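DUF3298 domain-containing protein (Pseudomonas aeruginosa, PDB 4E72) is of unknown function but belongs to the DUF3298 family and is probably an exported, envelope-associated lipoprotein. Local coordinates at residues Leu98-Leu103 with His179-Phe184; Gly119-Asp124 with His128-Leu133. One frame throughout, in Å; residues are numbered along the deposited sequence.

Contact 1: residues Leu98-Leu103 with His179-Phe184; sequences LVIIEL and HVALTF
The carbonyl oxygen of Leu182 is hydrogen-bonded by His95 NE2 and packed against by Ile100 CD1 and CG1. Around this atom the face of a six-stranded mixed sheet, represented by Leu98-Leu103 of strand 98-108, packs on the edge strand 179-181 of a separate three-stranded antiparallel sheet. The two segments share no hydrogen bond, and the closest CA atoms, of Ile100 and Ala181, are 6.9 Å apart; what joins them is side-chain packing between two sheets.

Ile100 carries most of the packing. Its CG2 branch, anti to the backbone N, rests on the methyl of Ala181 (CG2 to CB 3.8 Å), while the CG1 branch, beside that nitrogen (chi1 -43°), carries CD1 to within 3.7 Å of Leu182 O. The two arms of one side chain thus serve consecutive residues of the partner. Leu182 is the centre of an inverse gamma turn, closed by a weak bond from Thr183 N to Ala181 O (3.0 Å). By bending the chain here, the turn brings the Leu182 carbonyl to Ile100 and the Leu182 side chain to Leu98.

Backbone polar groups in and around the turn find partners in the larger sheet as well. Leu182 N is hydrogen-bonded to Asn122 OD1, and the amide nitrogen of the same side chain binds Val180 O, so that one asparagine of the neighbouring strand spans the edge of the small sheet; Phe184 N reaches Glu93 OE1. At the far end of the patch the isobutyl groups of the two leucines cross at an oblique angle, Leu98 CD1 lying 3.9 Å from Leu182 CD1 and 4.0 Å from Leu182 CB.

Contact 2: residues Gly119-Asp124 with His128-Leu133; sequences GFINYD and HKVLSL
Asp124 and Lys129 face each other as an antiparallel hydrogen-bonded pair, in which Asp124 N gives a bond of 2.7 Å to Lys129 O and Lys129 N returns one of 3.1 Å to Asp124 O. His128 N also turns to Asp124 O, though this bond is weak and strongly bent, with an N-H...O angle of 120°. Beyond the non-hydrogen-bonded pair Tyr123-Val130, Leu131 N donates to Asn122 O at 2.7 Å and almost straight (173°). The ladder is then continued by a water, which accepts from Asn122 N and donates to Leu131 O.

Weaker CA-H...O contacts fill the intervals: Val130 CA lies 3.4 Å from Asn122 O, and Tyr123 CA makes a similar approach to Lys129 O.

Apolar packing differs on the two faces. On one, Val130 CG2 meets the edge of the Tyr123 ring in its plane (3.9 Å from CD1) and also touches Ile121 CG2, beneath helix 44-54, whose Ile47 adjoins both Tyr123 and Val130. On the other, the branched end of Leu131 lies against the CB of Asp124.

The polar ends are tied further out. With CG anti to the backbone N (chi1 -171°), the tyrosine ring runs alongside the partner backbone until its OH stands 3.3 Å from His128 CA; that hydroxyl and His128 ND1 both hydrogen-bond to Glu41 OE2, which clasps the two side chains together. Asp124 OD2 binds Gln127 NE2 within the connecting loop.

Two residues, His128 and Lys129, thus stand against the single Asp124, the first with positive phi: a G1 beta bulge, at the point where the four-residue connection 125-128 of a beta hairpin enters its short return strand.

How the contacts relate
Contacts 1 and 2 lie side by side, their centres about 7 Å apart, and are linked by neighbouring strands 98-108 and 115-124 of the mixed sheet. Backbone bonds such as Val99 N to Tyr123 O (2.8 Å) run directly between them. Along the chain, Leu98-Leu103 comes first, both segments of contact 2 follow, and His179-Phe184 arrives last, after the helices 133-136, 142-159 and 166-171. Contact 2 is therefore a local hairpin that supplies one of the sheet's two edge strands, 129-130, whereas contact 1 is a long-range closure bringing the second sheet against the first. Together they illustrate how sequence-local pairing and distant packing build one junction between two sheets.

Contact 1: residues Leu98-Leu103 with His179-Phe184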
loop_
_atom_site.group_PDB
_atom_site.type_symbol
_atom_site.label_atom_id
_atom_site.label_comp_id
_atom_site.label_asym_id
_atom_site.label_seq_id
_atom_site.Cartn_x
_atom_site.Cartn_y
_atom_site.Cartn_z
ATOM N N LEU A 98 7.534 -14.987 -2.166
ATOM C CA LEU A 98 6.884 -13.688 -2.368
ATOM C C LEU A 98 7.363 -12.652 -1.355
ATOM O O LEU A 98 7.593 -12.995 -0.197
ATOM C CB LEU A 98 5.347 -13.777 -2.267
ATOM C CG LEU A 98 4.558 -14.752 -3.156
ATOM C CD1 LEU A 98 3.074 -14.493 -2.992
ATOM C CD2 LEU A 98 4.901 -14.601 -4.616
ATOM N N VAL A 99 7.492 -11.380 -1.789
ATOM C CA VAL A 99 7.836 -10.262 -0.888
ATOM C C VAL A 99 6.652 -9.310 -0.920
ATOM O O VAL A 99 6.304 -8.833 -1.992
ATOM C CB VAL A 99 9.179 -9.531 -1.198
ATOM C CG1 VAL A 99 9.557 -8.576 -0.061
ATOM C CG2 VAL A 99 10.304 -10.517 -1.445
ATOM N N ILE A 100 5.979 -9.101 0.219
ATOM C CA ILE A 100 4.834 -8.192 0.271
ATOM C C ILE A 100 5.307 -6.904 0.926
ATOM O O ILE A 100 5.629 -6.902 2.100
ATOM C CB ILE A 100 3.552 -8.767 0.944
ATOM C CG1 ILE A 100 3.221 -10.222 0.546
ATOM C CG2 ILE A 100 2.347 -7.790 0.810
ATOM C CD1 ILE A 100 3.139 -10.599 -0.944
ATOM N N ILE A 101 5.439 -5.850 0.135
ATOM C CA ILE A 101 5.891 -4.537 0.580
ATOM C C ILE A 101 4.678 -3.650 0.757
ATOM O O ILE A 101 3.870 -3.533 -0.165
ATOM C CB ILE A 101 6.932 -3.912 -0.401
ATOM C CG1 ILE A 101 8.220 -4.787 -0.449
ATOM C CG2 ILE A 101 7.282 -2.463 0.017
ATOM C CD1 ILE A 101 9.081 -4.579 -1.643
ATOM N N GLU A 102 4.543 -3.054 1.955
ATOM C CA GLU A 102 3.475 -2.097 2.261
ATOM C C GLU A 102 4.032 -0.678 2.181
ATOM O O GLU A 102 5.102 -0.389 2.744
ATOM C CB GLU A 102 2.829 -2.358 3.628
ATOM C CG GLU A 102 1.440 -1.737 3.688
ATOM C CD GLU A 102 0.597 -1.906 4.939
ATOM O OE1 GLU A 102 0.677 -2.967 5.601
ATOM O OE2 GLU A 102 -0.206 -0.986 5.213
ATOM N N LEU A 103 3.295 0.201 1.471
ATOM C CA LEU A 103 3.651 1.598 1.230
ATOM C C LEU A 103 2.732 2.559 1.964
ATOM O O LEU A 103 1.520 2.367 1.956
ATOM C CB LEU A 103 3.583 1.899 -0.279
ATOM C CG LEU A 103 4.245 0.871 -1.212
ATOM C CD1 LEU A 103 3.617 0.913 -2.564
ATOM C CD2 LEU A 103 5.758 1.083 -1.299
ATOM N N HIS A 179 -5.422 -1.838 -4.148
ATOM C CA HIS A 179 -4.449 -2.406 -3.185
ATOM C C HIS A 179 -4.866 -3.762 -2.658
ATOM O O HIS A 179 -5.669 -3.884 -1.727
ATOM C CB HIS A 179 -4.213 -1.440 -2.000
ATOM C CG HIS A 179 -4.248 0.023 -2.366
ATOM N ND1 HIS A 179 -3.412 0.548 -3.352
ATOM C CD2 HIS A 179 -4.966 1.028 -1.819
ATOM C CE1 HIS A 179 -3.672 1.840 -3.395
ATOM N NE2 HIS A 179 -4.565 2.193 -2.457
ATOM N N VAL A 180 -4.271 -4.792 -3.251
ATOM C CA VAL A 180 -4.540 -6.192 -2.973
ATOM C C VAL A 180 -3.230 -6.838 -2.615
ATOM O O VAL A 180 -2.300 -6.754 -3.407
ATOM C CB VAL A 180 -5.199 -6.884 -4.214
ATOM C CG1 VAL A 180 -5.375 -8.401 -4.001
ATOM C CG2 VAL A 180 -6.530 -6.238 -4.588
ATOM N N ALA A 181 -3.147 -7.508 -1.457
ATOM C CA ALA A 181 -1.916 -8.188 -1.073
ATOM C C ALA A 181 -2.126 -9.680 -0.865
ATOM O O ALA A 181 -3.126 -10.095 -0.256
ATOM C CB ALA A 181 -1.342 -7.575 0.169
ATOM N N LEU A 182 -1.159 -10.492 -1.372
ATOM C CA LEU A 182 -1.167 -11.931 -1.214
ATOM C C LEU A 182 -0.571 -12.275 0.165
ATOM O O LEU A 182 0.513 -12.859 0.269
ATOM C CB LEU A 182 -0.421 -12.636 -2.369
ATOM C CG LEU A 182 -1.089 -12.600 -3.773
ATOM C CD1 LEU A 182 -0.188 -13.256 -4.811
ATOM C CD2 LEU A 182 -2.459 -13.317 -3.776
ATOM N N THR A 183 -1.286 -11.882 1.240
ATOM C CA THR A 183 -0.858 -12.151 2.611
ATOM C C THR A 183 -1.074 -13.673 2.888
ATOM O O THR A 183 -1.758 -14.376 2.124
ATOM C CB THR A 183 -1.524 -11.177 3.590
ATOM O OG1 THR A 183 -2.879 -10.989 3.208
ATOM C CG2 THR A 183 -0.840 -9.817 3.600
ATOM N N PHE A 184 -0.379 -14.192 3.885
ATOM C CA PHE A 184 -0.372 -15.632 4.151
ATOM C C PHE A 184 -1.720 -16.168 4.678
ATOM O O PHE A 184 -2.140 -17.228 4.237
ATOM C CB PHE A 184 0.766 -15.997 5.115
ATOM C CG PHE A 184 0.926 -17.469 5.383
ATOM C CD1 PHE A 184 1.740 -18.256 4.576
ATOM C CD2 PHE A 184 0.288 -18.071 6.466
ATOM C CE1 PHE A 184 1.868 -19.632 4.810
ATOM C CE2 PHE A 184 0.423 -19.448 6.706
ATOM C CZ PHE A 184 1.215 -20.218 5.876
#

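Contact 2: residues Gly119-Asp124 with His128-Leu133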
loop_
_atom_site.group_PDB
_atom_site.type_symbol
_atom_site.label_atom_id
_atom_site.label_comp_id
_atom_site.label_asym_id
_atom_site.label_seq_id
_atom_site.Cartn_x
_atom_site.Cartn_y
_atom_site.Cartn_z
ATOM N N GLY A 119 -0.455 1.632 -0.178
ATOM C CA GLY A 119 -0.223 0.822 -1.373
ATOM C C GLY A 119 0.475 -0.489 -1.057
ATOM O O GLY A 119 1.011 -0.690 0.045
ATOM N N PHE A 120 0.447 -1.401 -2.019
ATOM C CA PHE A 120 1.140 -2.686 -1.880
ATOM C C PHE A 120 2.027 -2.939 -3.082
ATOM O O PHE A 120 1.745 -2.461 -4.187
ATOM C CB PHE A 120 0.149 -3.860 -1.742
ATOM C CG PHE A 120 -0.638 -3.949 -0.463
ATOM C CD1 PHE A 120 0.009 -4.011 0.774
ATOM C CD2 PHE A 120 -2.021 -4.088 -0.490
ATOM C CE1 PHE A 120 -0.724 -4.131 1.963
ATOM C CE2 PHE A 120 -2.751 -4.226 0.697
ATOM C CZ PHE A 120 -2.101 -4.230 1.917
ATOM N N ILE A 121 3.086 -3.701 -2.862
ATOM C CA ILE A 121 3.931 -4.297 -3.890
ATOM C C ILE A 121 3.895 -5.805 -3.597
ATOM O O ILE A 121 4.181 -6.216 -2.474
ATOM C CB ILE A 121 5.380 -3.751 -3.966
ATOM C CG1 ILE A 121 5.434 -2.214 -4.145
ATOM C CG2 ILE A 121 6.187 -4.508 -5.061
ATOM C CD1 ILE A 121 6.852 -1.589 -3.942
ATOM N N ASN A 122 3.501 -6.608 -4.574
ATOM C CA ASN A 122 3.527 -8.072 -4.476
ATOM C C ASN A 122 4.628 -8.556 -5.421
ATOM O O ASN A 122 4.411 -8.668 -6.612
ATOM C CB ASN A 122 2.171 -8.700 -4.808
ATOM C CG ASN A 122 1.096 -8.333 -3.845
ATOM O OD1 ASN A 122 0.866 -9.044 -2.861
ATOM N ND2 ASN A 122 0.431 -7.198 -4.097
ATOM N N TYR A 123 5.829 -8.726 -4.902
ATOM C CA TYR A 123 6.968 -9.130 -5.710
ATOM C C TYR A 123 7.219 -10.637 -5.639
ATOM O O TYR A 123 7.513 -11.167 -4.566
ATOM C CB TYR A 123 8.219 -8.359 -5.267
ATOM C CG TYR A 123 9.389 -8.573 -6.198
ATOM C CD1 TYR A 123 9.509 -7.839 -7.376
ATOM C CD2 TYR A 123 10.388 -9.492 -5.892
ATOM C CE1 TYR A 123 10.579 -8.041 -8.246
ATOM C CE2 TYR A 123 11.458 -9.714 -6.764
ATOM C CZ TYR A 123 11.546 -8.986 -7.941
ATOM O OH TYR A 123 12.613 -9.151 -8.783
ATOM N N ASP A 124 7.125 -11.320 -6.785
ATOM C CA ASP A 124 7.403 -12.761 -6.893
ATOM C C ASP A 124 8.875 -12.977 -7.266
ATOM O O ASP A 124 9.320 -12.545 -8.326
ATOM C CB ASP A 124 6.471 -13.418 -7.918
ATOM C CG ASP A 124 6.579 -14.937 -8.061
ATOM O OD1 ASP A 124 7.082 -15.606 -7.112
ATOM O OD2 ASP A 124 6.113 -15.461 -9.079
ATOM N N HIS A 128 10.745 -12.930 -10.663
ATOM C CA HIS A 128 11.430 -11.617 -10.597
ATOM C C HIS A 128 10.479 -10.577 -11.211
ATOM O O HIS A 128 10.813 -9.862 -12.154
ATOM C CB HIS A 128 12.821 -11.627 -11.272
ATOM C CG HIS A 128 13.674 -12.792 -10.880
ATOM N ND1 HIS A 128 14.359 -12.814 -9.676
ATOM C CD2 HIS A 128 13.916 -13.945 -11.545
ATOM C CE1 HIS A 128 15.005 -13.970 -9.653
ATOM N NE2 HIS A 128 14.767 -14.686 -10.754
ATOM N N LYS A 129 9.259 -10.535 -10.667
ATOM C CA LYS A 129 8.154 -9.743 -11.180
ATOM C C LYS A 129 7.252 -9.195 -10.075
ATOM O O LYS A 129 6.954 -9.903 -9.119
ATOM C CB LYS A 129 7.315 -10.694 -12.061
ATOM C CG LYS A 129 6.232 -10.058 -12.917
ATOM C CD LYS A 129 5.473 -11.141 -13.686
ATOM C CE LYS A 129 4.431 -10.579 -14.613
ATOM N NZ LYS A 129 4.141 -11.521 -15.729
ATOM N N VAL A 130 6.732 -7.987 -10.287
ATOM C CA VAL A 130 5.675 -7.383 -9.479
ATOM C C VAL A 130 4.374 -7.951 -10.043
ATOM O O VAL A 130 4.148 -7.856 -11.249
ATOM C CB VAL A 130 5.701 -5.823 -9.517
ATOM C CG1 VAL A 130 4.447 -5.231 -8.864
ATOM C CG2 VAL A 130 6.946 -5.284 -8.835
ATOM N N LEU A 131 3.532 -8.535 -9.200
ATOM C CA LEU A 131 2.252 -9.080 -9.655
ATOM C C LEU A 131 1.127 -8.050 -9.533
ATOM O O LEU A 131 0.925 -7.449 -8.473
ATOM C CB LEU A 131 1.869 -10.337 -8.867
ATOM C CG LEU A 131 2.927 -11.434 -8.730
ATOM C CD1 LEU A 131 2.543 -12.402 -7.646
ATOM C CD2 LEU A 131 3.176 -12.163 -10.062
ATOM N N SER A 132 0.428 -7.824 -10.641
ATOM C CA SER A 132 -0.771 -6.990 -10.727
ATOM C C SER A 132 -1.965 -7.904 -10.361
ATOM O O SER A 132 -1.786 -9.136 -10.248
ATOM C CB SER A 132 -0.908 -6.433 -12.144
ATOM O OG SER A 132 -0.967 -7.508 -13.076
ATOM N N LEU A 133 -3.168 -7.343 -10.182
ATOM C CA LEU A 133 -4.334 -8.183 -9.886
ATOM C C LEU A 133 -4.545 -9.179 -11.015
ATOM O O LEU A 133 -4.822 -10.350 -10.750
ATOM C CB LEU A 133 -5.626 -7.372 -9.629
ATOM C CG LEU A 133 -6.894 -8.196 -9.227
ATOM C CD1 LEU A 133 -6.666 -9.054 -7.944
ATOM C CD2 LEU A 133 -8.104 -7.293 -9.071
HETATM O O HOH W 1 1.632 -5.750 -6.770
#